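Local coordinates for HTH marR-type domain-containing protein (Streptococcus agalactiae serotype III, PDB 7DVR) that senses heme and, as a MarR-type helix-turn-helix protein, probably binds DNA to regulate transcription in response, at residues Asp20-Glu25 and His114-Ala119; Lys24-Glu29 and Glu107-Lys112; Gly33-Leu38 and Glu74-Ile79. One frame throughout, in Å; residues are numbered along the deposited sequence. Where two conformers were deposited one is given.

Interaction 1 of 3, residues Asp20-Glu25 and His114-Ala119. With HEM (protoporphyrin IX containing Fe), chain B.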
loop_
_atom_site.group_PDB
_atom_site.type_symbol
_atom_site.label_atom_id
_atom_site.label_comp_id
_atom_site.label_asym_id
_atom_site.label_seq_id
_atom_site.Cartn_x
_atom_site.Cartn_y
_atom_site.Cartn_z
ATOM N N ASP A 20 0.498 13.233 -7.732
ATOM C CA ASP A 20 -0.328 14.438 -7.596
ATOM C C ASP A 20 0.484 15.692 -7.921
ATOM O O ASP A 20 0.018 16.473 -8.693
ATOM C CB ASP A 20 -0.921 14.545 -6.199
ATOM C CG ASP A 20 -2.183 13.688 -6.028
ATOM O OD1 ASP A 20 -2.749 13.240 -7.053
ATOM O OD2 ASP A 20 -2.606 13.490 -4.868
ATOM N N ARG A 21 1.664 15.817 -7.357
ATOM C CA ARG A 21 2.552 16.968 -7.655
ATOM C C ARG A 21 2.961 17.011 -9.127
ATOM O O ARG A 21 2.792 18.073 -9.705
ATOM C CB ARG A 21 3.749 16.963 -6.714
ATOM C CG ARG A 21 3.327 17.193 -5.270
ATOM C CD ARG A 21 4.484 17.394 -4.312
ATOM N NE ARG A 21 5.004 18.745 -4.477
ATOM C CZ ARG A 21 4.783 19.771 -3.653
ATOM N NH1 ARG A 21 5.301 20.954 -3.936
ATOM N NH2 ARG A 21 4.060 19.619 -2.555
ATOM N N TYR A 22 3.439 15.901 -9.698
ATOM C CA TYR A 22 3.820 15.747 -11.127
ATOM C C TYR A 22 2.613 16.101 -12.014
ATOM O O TYR A 22 2.755 16.862 -12.946
ATOM C CB TYR A 22 4.286 14.296 -11.372
ATOM C CG TYR A 22 5.440 14.038 -12.314
ATOM C CD1 TYR A 22 5.553 14.666 -13.541
ATOM C CD2 TYR A 22 6.419 13.122 -11.980
ATOM C CE1 TYR A 22 6.628 14.420 -14.388
ATOM C CE2 TYR A 22 7.519 12.891 -12.795
ATOM C CZ TYR A 22 7.631 13.554 -14.000
ATOM O OH TYR A 22 8.694 13.302 -14.812
ATOM N N ALA A 23 1.424 15.533 -11.745
ATOM C CA ALA A 23 0.217 15.813 -12.564
ATOM C C ALA A 23 -0.095 17.328 -12.616
ATOM O O ALA A 23 -0.434 17.841 -13.754
ATOM C CB ALA A 23 -0.998 15.008 -12.057
ATOM N N LYS A 24 0.011 18.031 -11.486
ATOM C CA LYS A 24 -0.313 19.490 -11.386
ATOM C C LYS A 24 0.672 20.250 -12.256
ATOM O O LYS A 24 0.273 21.233 -12.923
ATOM C CB LYS A 24 -0.109 20.136 -10.007
ATOM C CG LYS A 24 -0.958 19.652 -8.844
ATOM C CD LYS A 24 -2.388 19.370 -9.173
ATOM C CE LYS A 24 -3.038 18.466 -8.142
ATOM N NZ LYS A 24 -2.778 17.023 -8.410
ATOM N N GLU A 25 1.915 19.788 -12.275
ATOM C CA GLU A 25 2.980 20.475 -13.060
ATOM C C GLU A 25 2.756 20.378 -14.561
ATOM O O GLU A 25 3.130 21.325 -15.323
ATOM C CB GLU A 25 4.340 19.904 -12.711
ATOM C CG GLU A 25 4.944 20.752 -11.638
ATOM C CD GLU A 25 6.435 20.573 -11.560
ATOM O OE1 GLU A 25 7.081 20.274 -12.630
ATOM O OE2 GLU A 25 6.912 20.646 -10.416
ATOM N N HIS A 114 6.959 7.783 -16.462
ATOM C CA HIS A 114 7.619 6.458 -16.593
ATOM C C HIS A 114 9.130 6.603 -16.810
ATOM O O HIS A 114 9.851 5.987 -16.010
ATOM C CB HIS A 114 6.914 5.612 -17.640
ATOM C CG HIS A 114 5.577 5.132 -17.186
ATOM N ND1 HIS A 114 4.430 5.922 -17.292
ATOM C CD2 HIS A 114 5.190 3.970 -16.594
ATOM C CE1 HIS A 114 3.404 5.226 -16.830
ATOM N NE2 HIS A 114 3.853 4.077 -16.382
ATOM N N SER A 115 9.609 7.425 -17.753
ATOM C CA SER A 115 11.073 7.712 -17.895
ATOM C C SER A 115 11.690 8.007 -16.527
ATOM O O SER A 115 12.685 7.362 -16.148
ATOM C CB SER A 115 11.382 8.846 -18.837
ATOM O OG SER A 115 10.729 8.663 -20.053
ATOM N N THR A 116 11.141 8.971 -15.799
ATOM C CA THR A 116 11.628 9.353 -14.460
ATOM C C THR A 116 11.564 8.211 -13.463
ATOM O O THR A 116 12.519 7.962 -12.742
ATOM C CB THR A 116 10.818 10.518 -13.899
ATOM O OG1 THR A 116 10.711 11.524 -14.908
ATOM C CG2 THR A 116 11.479 11.073 -12.664
ATOM N N MET A 117 10.422 7.552 -13.353
ATOM C CA MET A 117 10.242 6.523 -12.317
ATOM C C MET A 117 11.102 5.285 -12.591
ATOM O O MET A 117 11.499 4.544 -11.622
ATOM C CB MET A 117 8.786 6.074 -12.351
ATOM C CG MET A 117 7.852 7.019 -11.642
ATOM S SD MET A 117 6.247 6.218 -11.442
ATOM C CE MET A 117 5.730 6.029 -13.141
ATOM N N LEU A 118 11.296 5.008 -13.869
ATOM C CA LEU A 118 11.850 3.691 -14.237
ATOM C C LEU A 118 13.315 3.856 -14.599
ATOM O O LEU A 118 13.920 2.866 -15.050
ATOM C CB LEU A 118 11.078 3.049 -15.399
ATOM C CG LEU A 118 9.614 2.702 -15.149
ATOM C CD1 LEU A 118 8.971 2.031 -16.376
ATOM C CD2 LEU A 118 9.486 1.811 -13.931
ATOM N N ALA A 119 13.885 5.032 -14.378
ATOM C CA ALA A 119 15.319 5.248 -14.662
ATOM C C ALA A 119 16.143 4.337 -13.754
ATOM O O ALA A 119 15.944 4.333 -12.525
ATOM C CB ALA A 119 15.712 6.683 -14.505
HETATM C CHA HEM B . 3.242 0.887 -18.176
HETATM C CHB HEM B . -0.329 3.782 -17.054
HETATM C CHC HEM B . 1.986 4.884 -13.033
HETATM C CHD HEM B . 5.115 1.394 -13.846
HETATM C C1A HEM B . 2.117 1.624 -18.201
HETATM C C2A HEM B . 1.244 1.627 -19.283
HETATM C C3A HEM B . 0.238 2.442 -18.961
HETATM C C4A HEM B . 0.478 2.917 -17.688
HETATM C CMA HEM B . -0.941 2.753 -19.833
HETATM C CAA HEM B . 1.380 0.878 -20.587
HETATM C CBA HEM B . 2.111 1.743 -21.631
HETATM C CGA HEM B . 2.273 1.020 -22.958
HETATM O O1A HEM B . 1.295 0.422 -23.461
HETATM O O2A HEM B . 3.371 1.020 -23.568
HETATM C C1B HEM B . 0.047 4.327 -15.855
HETATM C C2B HEM B . -0.712 5.343 -15.276
HETATM C C3B HEM B . -0.056 5.688 -14.138
HETATM C C4B HEM B . 1.107 4.828 -14.066
HETATM C CMB HEM B . -1.995 5.899 -15.835
HETATM C CAB HEM B . -0.422 6.637 -13.108
HETATM C CBB HEM B . -1.592 7.232 -13.125
HETATM C C1C HEM B . 3.004 3.996 -12.876
HETATM C C2C HEM B . 3.752 3.856 -11.731
HETATM C C3C HEM B . 4.646 2.846 -11.961
HETATM C C4C HEM B . 4.426 2.396 -13.260
HETATM C CMC HEM B . 3.561 4.684 -10.502
HETATM C CAC HEM B . 5.706 2.362 -11.094
HETATM C CBC HEM B . 6.104 3.065 -10.041
HETATM C C1D HEM B . 4.823 1.004 -15.122
HETATM C C2D HEM B . 5.649 0.031 -15.789
HETATM C C3D HEM B . 5.141 -0.107 -17.001
HETATM C C4D HEM B . 4.008 0.792 -17.056
HETATM C CMD HEM B . 6.863 -0.678 -15.254
HETATM C CAD HEM B . 5.660 -1.020 -18.080
HETATM C CBD HEM B . 6.173 -0.228 -19.299
HETATM C CGD HEM B . 6.577 -1.175 -20.411
HETATM O O1D HEM B . 7.669 -1.783 -20.332
HETATM O O2D HEM B . 5.838 -1.353 -21.413
HETATM N NA HEM B . 1.634 2.415 -17.229
HETATM N NB HEM B . 1.104 4.069 -15.110
HETATM N NC HEM B . 3.436 3.116 -13.778
HETATM N ND HEM B . 3.878 1.426 -15.916
HETATM FE FE HEM B . 2.584 2.675 -15.528
#
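Beside the heme site, on the helix that carries its axial histidine, Tyr22 of helix 4-25 meets Thr116 of helix 97-117 through a single hydrogen bond between hydroxyls. Tyr22 OH donates to Thr116 OG1 at 2.7 Å, the two side chains approaching from opposite directions and the threonine oxygen lying at the edge of the phenol ring, in its plane. Because OG1 is anti to the carbonyl carbon (chi1 -48°) and beside the backbone N, it also bonds to Lys112 O one turn back, so the threonine oxygen is gripped from the phenol side and by its own helix. Both helices belong to the long helical bundle that in MarR proteins usually carries the dimer interface, and in this sensor the bundle also houses heme. From the same turn His114 ligates the metal, NE2 to the heme FE at 2.1 Å, while ND1 bonds to Leu110 O, so that the ring is held at both nitrogens; the other axial ligand is the N-terminal nitrogen of Met1 of the second subunit. Further along, Leu118 CD1 packs on the heme methyl CMD at 3.6 Å.

Interaction 2 of 3, residues Lys24-Glu29 and Glu107-Lys112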
loop_
_atom_site.group_PDB
_atom_site.type_symbol
_atom_site.label_atom_id
_atom_site.label_comp_id
_atom_site.label_asym_id
_atom_site.label_seq_id
_atom_site.Cartn_x
_atom_site.Cartn_y
_atom_site.Cartn_z
ATOM N N LYS A 24 0.011 18.031 -11.486
ATOM C CA LYS A 24 -0.313 19.490 -11.386
ATOM C C LYS A 24 0.672 20.250 -12.256
ATOM O O LYS A 24 0.273 21.233 -12.923
ATOM C CB LYS A 24 -0.109 20.136 -10.007
ATOM C CG LYS A 24 -0.958 19.652 -8.844
ATOM C CD LYS A 24 -2.388 19.370 -9.173
ATOM C CE LYS A 24 -3.038 18.466 -8.142
ATOM N NZ LYS A 24 -2.778 17.023 -8.410
ATOM N N GLU A 25 1.915 19.788 -12.275
ATOM C CA GLU A 25 2.980 20.475 -13.060
ATOM C C GLU A 25 2.756 20.378 -14.561
ATOM O O GLU A 25 3.130 21.325 -15.323
ATOM C CB GLU A 25 4.340 19.904 -12.711
ATOM C CG GLU A 25 4.944 20.752 -11.638
ATOM C CD GLU A 25 6.435 20.573 -11.560
ATOM O OE1 GLU A 25 7.081 20.274 -12.630
ATOM O OE2 GLU A 25 6.912 20.646 -10.416
ATOM N N TYR A 26 2.165 19.274 -14.991
ATOM C CA TYR A 26 1.866 19.082 -16.417
ATOM C C TYR A 26 0.404 19.512 -16.697
ATOM O O TYR A 26 -0.029 19.422 -17.828
ATOM C CB TYR A 26 2.396 17.682 -16.795
ATOM C CG TYR A 26 3.932 17.605 -16.785
ATOM C CD1 TYR A 26 4.656 17.606 -15.592
ATOM C CD2 TYR A 26 4.698 17.587 -17.958
ATOM C CE1 TYR A 26 6.060 17.586 -15.568
ATOM C CE2 TYR A 26 6.101 17.536 -17.953
ATOM C CZ TYR A 26 6.795 17.565 -16.749
ATOM O OH TYR A 26 8.180 17.554 -16.670
ATOM N N ASP A 27 -0.317 20.063 -15.727
ATOM C CA ASP A 27 -1.695 20.572 -15.911
ATOM C C ASP A 27 -2.562 19.408 -16.425
ATOM O O ASP A 27 -3.356 19.617 -17.355
ATOM C CB ASP A 27 -1.738 21.723 -16.921
ATOM C CG ASP A 27 -2.928 22.643 -16.791
ATOM O OD1 ASP A 27 -3.577 22.645 -15.744
ATOM O OD2 ASP A 27 -3.153 23.409 -17.736
ATOM N N VAL A 28 -2.409 18.244 -15.823
ATOM C CA VAL A 28 -3.279 17.085 -16.224
ATOM C C VAL A 28 -3.849 16.514 -14.962
ATOM O O VAL A 28 -4.060 15.265 -14.840
ATOM C CB VAL A 28 -2.485 16.071 -17.027
ATOM C CG1 VAL A 28 -2.212 16.602 -18.403
ATOM C CG2 VAL A 28 -1.242 15.627 -16.297
ATOM N N GLU A 29 -4.125 17.419 -14.041
ATOM C CA GLU A 29 -4.858 17.050 -12.831
ATOM C C GLU A 29 -6.166 16.355 -13.269
ATOM O O GLU A 29 -6.635 16.575 -14.378
ATOM C CB GLU A 29 -5.142 18.297 -12.001
ATOM C CG GLU A 29 -5.538 17.995 -10.574
ATOM C CD GLU A 29 -5.930 19.208 -9.732
ATOM O OE1 GLU A 29 -5.683 20.369 -10.154
ATOM O OE2 GLU A 29 -6.482 18.977 -8.639
ATOM N N GLU A 107 -0.579 12.361 -22.530
ATOM C CA GLU A 107 0.306 11.373 -23.205
ATOM C C GLU A 107 1.783 11.685 -22.893
ATOM O O GLU A 107 2.547 10.728 -22.621
ATOM C CB GLU A 107 0.087 11.394 -24.718
ATOM C CG GLU A 107 -0.385 10.093 -25.311
ATOM C CD GLU A 107 -0.594 10.155 -26.822
ATOM O OE1 GLU A 107 -0.837 11.272 -27.355
ATOM O OE2 GLU A 107 -0.492 9.105 -27.464
ATOM N N ILE A 108 2.160 12.961 -23.016
ATOM C CA ILE A 108 3.523 13.497 -22.682
ATOM C C ILE A 108 3.821 13.152 -21.235
ATOM O O ILE A 108 4.806 12.516 -20.958
ATOM C CB ILE A 108 3.632 15.026 -22.913
ATOM C CG1 ILE A 108 3.501 15.400 -24.392
ATOM C CG2 ILE A 108 4.912 15.586 -22.297
ATOM C CD1 ILE A 108 3.365 16.903 -24.657
ATOM N N PHE A 109 2.951 13.577 -20.327
ATOM C CA PHE A 109 3.077 13.337 -18.879
ATOM C C PHE A 109 3.365 11.869 -18.588
ATOM O O PHE A 109 4.278 11.580 -17.845
ATOM C CB PHE A 109 1.818 13.779 -18.130
ATOM C CG PHE A 109 1.714 13.307 -16.692
ATOM C CD1 PHE A 109 2.482 13.870 -15.677
ATOM C CD2 PHE A 109 0.819 12.305 -16.332
ATOM C CE1 PHE A 109 2.355 13.413 -14.371
ATOM C CE2 PHE A 109 0.664 11.886 -15.013
ATOM C CZ PHE A 109 1.448 12.428 -14.034
ATOM N N LEU A 110 2.588 10.956 -19.159
ATOM C CA LEU A 110 2.764 9.526 -18.824
ATOM C C LEU A 110 4.133 9.085 -19.324
ATOM O O LEU A 110 4.772 8.248 -18.624
ATOM C CB LEU A 110 1.636 8.691 -19.437
ATOM C CG LEU A 110 0.297 8.792 -18.703
ATOM C CD1 LEU A 110 -0.755 7.931 -19.381
ATOM C CD2 LEU A 110 0.387 8.371 -17.248
ATOM N N GLU A 111 4.556 9.606 -20.473
ATOM C CA GLU A 111 5.900 9.216 -21.024
ATOM C C GLU A 111 7.010 9.702 -20.080
ATOM O O GLU A 111 7.840 8.862 -19.641
ATOM C CB GLU A 111 6.129 9.736 -22.451
ATOM C CG GLU A 111 5.424 8.902 -23.518
ATOM C CD GLU A 111 4.635 9.641 -24.596
ATOM O OE1 GLU A 111 4.628 10.900 -24.603
ATOM O OE2 GLU A 111 3.990 8.945 -25.425
ATOM N N LYS A 112 6.990 10.990 -19.717
ATOM C CA LYS A 112 7.982 11.592 -18.786
ATOM C C LYS A 112 7.938 10.923 -17.420
ATOM O O LYS A 112 9.017 10.677 -16.798
ATOM C CB LYS A 112 7.739 13.092 -18.654
ATOM C CG LYS A 112 8.180 13.857 -19.883
ATOM C CD LYS A 112 7.822 15.332 -19.843
ATOM C CE LYS A 112 8.262 16.116 -21.070
ATOM N NZ LYS A 112 9.699 16.483 -21.011
#
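Val28 and Tyr26 lean on Phe109 from two positions, one methyl lying over a face of the ring and one methylene meeting it obliquely. Val28 CG2 sits 4.1 Å from the centroid of the Phe109 ring and 23° off its normal, a CH-pi contact displaced toward the CG side of the ring, where CG2 is 3.8 Å from Phe109 CG. With CG anti to its backbone N (chi1 167°), Phe109 projects from helix 97-117 toward the 24-29 segment, and its CD1 comes within 4.0 Å of Tyr26 CB. The Tyr26 ring reaches further along the helix, where the two side chains, Tyr26 and Lys112, cross at about a right angle: Lys112 CD lies 3.4 Å from Tyr26 CE2, touching through methylenes before the chain bends toward NZ. What brings Tyr26 and Val28 together is the Schellman motif ending helix 4-25. Asp27 takes a positive phi (58°), Val28 N probably bonds back to Ala23 O, and the valine, just past the turn, folds in against the ring. Leu19 and Ala23 of helix 4-25 add to the packing round this buried phenylalanine, whose neighbour Leu110 touches the heme. Asp27 O, at the turn itself, accepts a bond from Lys102 NZ.

Interaction 3 of 3, residues Gly33-Leu38 and Glu74-Ile79; sequences GPQGHL and EKNGFI
Gln35 sets its carboxamide against the Phe78 ring, NE2 coming to 3.4 Å from Phe78 CE2 with the amide and ring planes 41° apart. The same nitrogen makes the one hydrogen bond between the two segments, donating to Asn76 OD1 at 3.0 Å. That bond is nearly straight (167° at the hydrogen), and the donor lies in the carbonyl plane of the asparagine; the two amides are themselves almost coplanar although their side chains cross at about a right angle. Beyond CG the Gln35 chain is extended, which carries the amide from the first turn of helix 34-44 across to the loop. Asn76 has a second role, its CB lying 3.5 Å above one face of the Phe78 ring, offset toward the rim. Helix 63-75, the probable recognition helix of the winged helix-turn-helix, gives way here to strand 79-83, which opens the wing. Gly77 makes the turn with positive phi, closing a Schellman motif in which Gly77 N bonds to Glu74 O at 2.7 Å, and Phe78 follows it into the interior, its backbone bonded to Thr96. Leu69 and Met73 of helix 63-75 also pack on Gln35. A water donates to Gln35 OE1 at 2.8 Å and, weakly, to Asn76 OD1. Each end of the buried glutamine amide thus has a partner of the matching kind, an acceptor for NE2 and a donor for OE1, a pattern consistent with one preferred flip of the group, with Asn76 OD1 as acceptor for both NE2 and, weakly, the water.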
loop_
_atom_site.group_PDB
_atom_site.type_symbol
_atom_site.label_atom_id
_atom_site.label_comp_id
_atom_site.label_asym_id
_atom_site.label_seq_id
_atom_site.Cartn_x
_atom_site.Cartn_y
_atom_site.Cartn_z
ATOM N N GLY A 33 -6.864 9.017 -13.200
ATOM C CA GLY A 33 -7.657 7.773 -13.133
ATOM C C GLY A 33 -8.575 7.502 -14.329
ATOM O O GLY A 33 -8.152 7.280 -15.461
ATOM N N PRO A 34 -9.867 7.321 -14.030
ATOM C CA PRO A 34 -10.921 7.105 -15.020
ATOM C C PRO A 34 -11.179 8.219 -16.048
ATOM O O PRO A 34 -11.618 7.919 -17.143
ATOM C CB PRO A 34 -12.188 6.911 -14.150
ATOM C CG PRO A 34 -11.776 7.303 -12.737
ATOM C CD PRO A 34 -10.297 7.049 -12.663
ATOM N N GLN A 35 -10.962 9.470 -15.687
ATOM C CA GLN A 35 -11.174 10.574 -16.648
ATOM C C GLN A 35 -10.156 10.425 -17.770
ATOM O O GLN A 35 -10.574 10.419 -18.924
ATOM C CB GLN A 35 -11.146 11.888 -15.904
ATOM C CG GLN A 35 -12.360 12.029 -15.025
ATOM C CD GLN A 35 -12.425 13.330 -14.281
ATOM O OE1 GLN A 35 -12.549 13.368 -13.050
ATOM N NE2 GLN A 35 -12.364 14.403 -15.023
ATOM N N GLY A 36 -8.879 10.261 -17.428
ATOM C CA GLY A 36 -7.810 10.034 -18.412
ATOM C C GLY A 36 -8.157 8.935 -19.372
ATOM O O GLY A 36 -7.906 9.067 -20.572
ATOM N N HIS A 37 -8.629 7.836 -18.839
ATOM C CA HIS A 37 -8.827 6.621 -19.649
ATOM C C HIS A 37 -9.822 6.949 -20.752
ATOM O O HIS A 37 -9.580 6.598 -21.904
ATOM C CB HIS A 37 -9.269 5.463 -18.764
ATOM C CG HIS A 37 -9.228 4.160 -19.508
ATOM N ND1 HIS A 37 -8.056 3.473 -19.704
ATOM C CD2 HIS A 37 -10.166 3.439 -20.137
ATOM C CE1 HIS A 37 -8.263 2.386 -20.406
ATOM N NE2 HIS A 37 -9.553 2.335 -20.687
ATOM N N LEU A 38 -10.923 7.569 -20.374
ATOM C CA LEU A 38 -12.022 7.889 -21.325
ATOM C C LEU A 38 -11.554 8.992 -22.303
ATOM O O LEU A 38 -11.918 8.982 -23.433
ATOM C CB LEU A 38 -13.270 8.344 -20.559
ATOM C CG LEU A 38 -14.034 7.253 -19.794
ATOM C CD1 LEU A 38 -15.397 7.722 -19.290
ATOM C CD2 LEU A 38 -14.184 5.977 -20.602
ATOM N N GLU A 74 -17.521 16.687 -17.678
ATOM C CA GLU A 74 -18.222 17.850 -18.267
ATOM C C GLU A 74 -17.919 19.087 -17.414
ATOM O O GLU A 74 -17.509 20.094 -18.006
ATOM C CB GLU A 74 -19.732 17.621 -18.377
ATOM C CG GLU A 74 -20.498 18.747 -19.048
ATOM C CD GLU A 74 -21.902 18.372 -19.518
ATOM O OE1 GLU A 74 -22.659 17.835 -18.687
ATOM O OE2 GLU A 74 -22.246 18.582 -20.753
ATOM N N LYS A 75 -18.120 18.994 -16.101
ATOM C CA LYS A 75 -17.778 20.081 -15.115
ATOM C C LYS A 75 -16.374 20.590 -15.376
ATOM O O LYS A 75 -16.164 21.812 -15.484
ATOM C CB LYS A 75 -17.898 19.586 -13.671
ATOM C CG LYS A 75 -19.280 19.802 -13.062
ATOM C CD LYS A 75 -19.640 18.891 -11.881
ATOM C CE LYS A 75 -21.040 19.116 -11.335
ATOM N NZ LYS A 75 -21.100 20.265 -10.389
ATOM N N ASN A 76 -15.422 19.690 -15.506
ATOM C CA ASN A 76 -14.037 20.043 -15.880
ATOM C C ASN A 76 -13.850 20.593 -17.310
ATOM O O ASN A 76 -12.685 21.040 -17.578
ATOM C CB ASN A 76 -13.139 18.835 -15.670
ATOM C CG ASN A 76 -13.054 18.395 -14.230
ATOM O OD1 ASN A 76 -12.918 17.209 -13.964
ATOM N ND2 ASN A 76 -13.173 19.319 -13.303
ATOM N N GLY A 77 -14.865 20.540 -18.200
ATOM C CA GLY A 77 -14.745 21.062 -19.573
ATOM C C GLY A 77 -13.974 20.141 -20.496
ATOM O O GLY A 77 -13.604 20.585 -21.575
ATOM N N PHE A 78 -13.813 18.856 -20.149
ATOM C CA PHE A 78 -13.093 17.904 -21.056
ATOM C C PHE A 78 -14.010 17.395 -22.158
ATOM O O PHE A 78 -13.529 17.083 -23.238
ATOM C CB PHE A 78 -12.543 16.690 -20.314
ATOM C CG PHE A 78 -11.654 17.052 -19.146
ATOM C CD1 PHE A 78 -11.065 18.293 -19.106
ATOM C CD2 PHE A 78 -11.467 16.184 -18.093
ATOM C CE1 PHE A 78 -10.266 18.677 -18.032
ATOM C CE2 PHE A 78 -10.636 16.547 -17.028
ATOM C CZ PHE A 78 -10.054 17.784 -17.006
ATOM N N ILE A 79 -15.299 17.288 -21.849
ATOM C CA ILE A 79 -16.277 16.700 -22.797
ATOM C C ILE A 79 -17.548 17.524 -22.846
ATOM O O ILE A 79 -17.785 18.234 -21.891
ATOM C CB ILE A 79 -16.612 15.255 -22.401
ATOM C CG1 ILE A 79 -17.319 15.216 -21.046
ATOM C CG2 ILE A 79 -15.395 14.328 -22.525
ATOM C CD1 ILE A 79 -17.811 13.786 -20.658
HETATM O O HOH W 1 -12.746 15.420 -11.136
#

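In the fold
From the N terminus, helix 4-25 supplies the first side of interactions 1 and 2, which start from overlapping segments and both return to helix 97-117. Interaction 1 closes the longer loop, with 88 residues between its segments; interaction 2 lies within it, spanning 77, and the centres of the two are about 8 Å apart. Interaction 3 falls inside both loops, so the three nest and none cross. It joins the start of helix 34-44 to the end of helix 63-75, within the winged helix-turn-helix, at about 14 Å between centres from interaction 2 and about 20 Å from interaction 1. The outer pair therefore ties together the helices beside the heme, and the inner one the probable DNA-binding lobe.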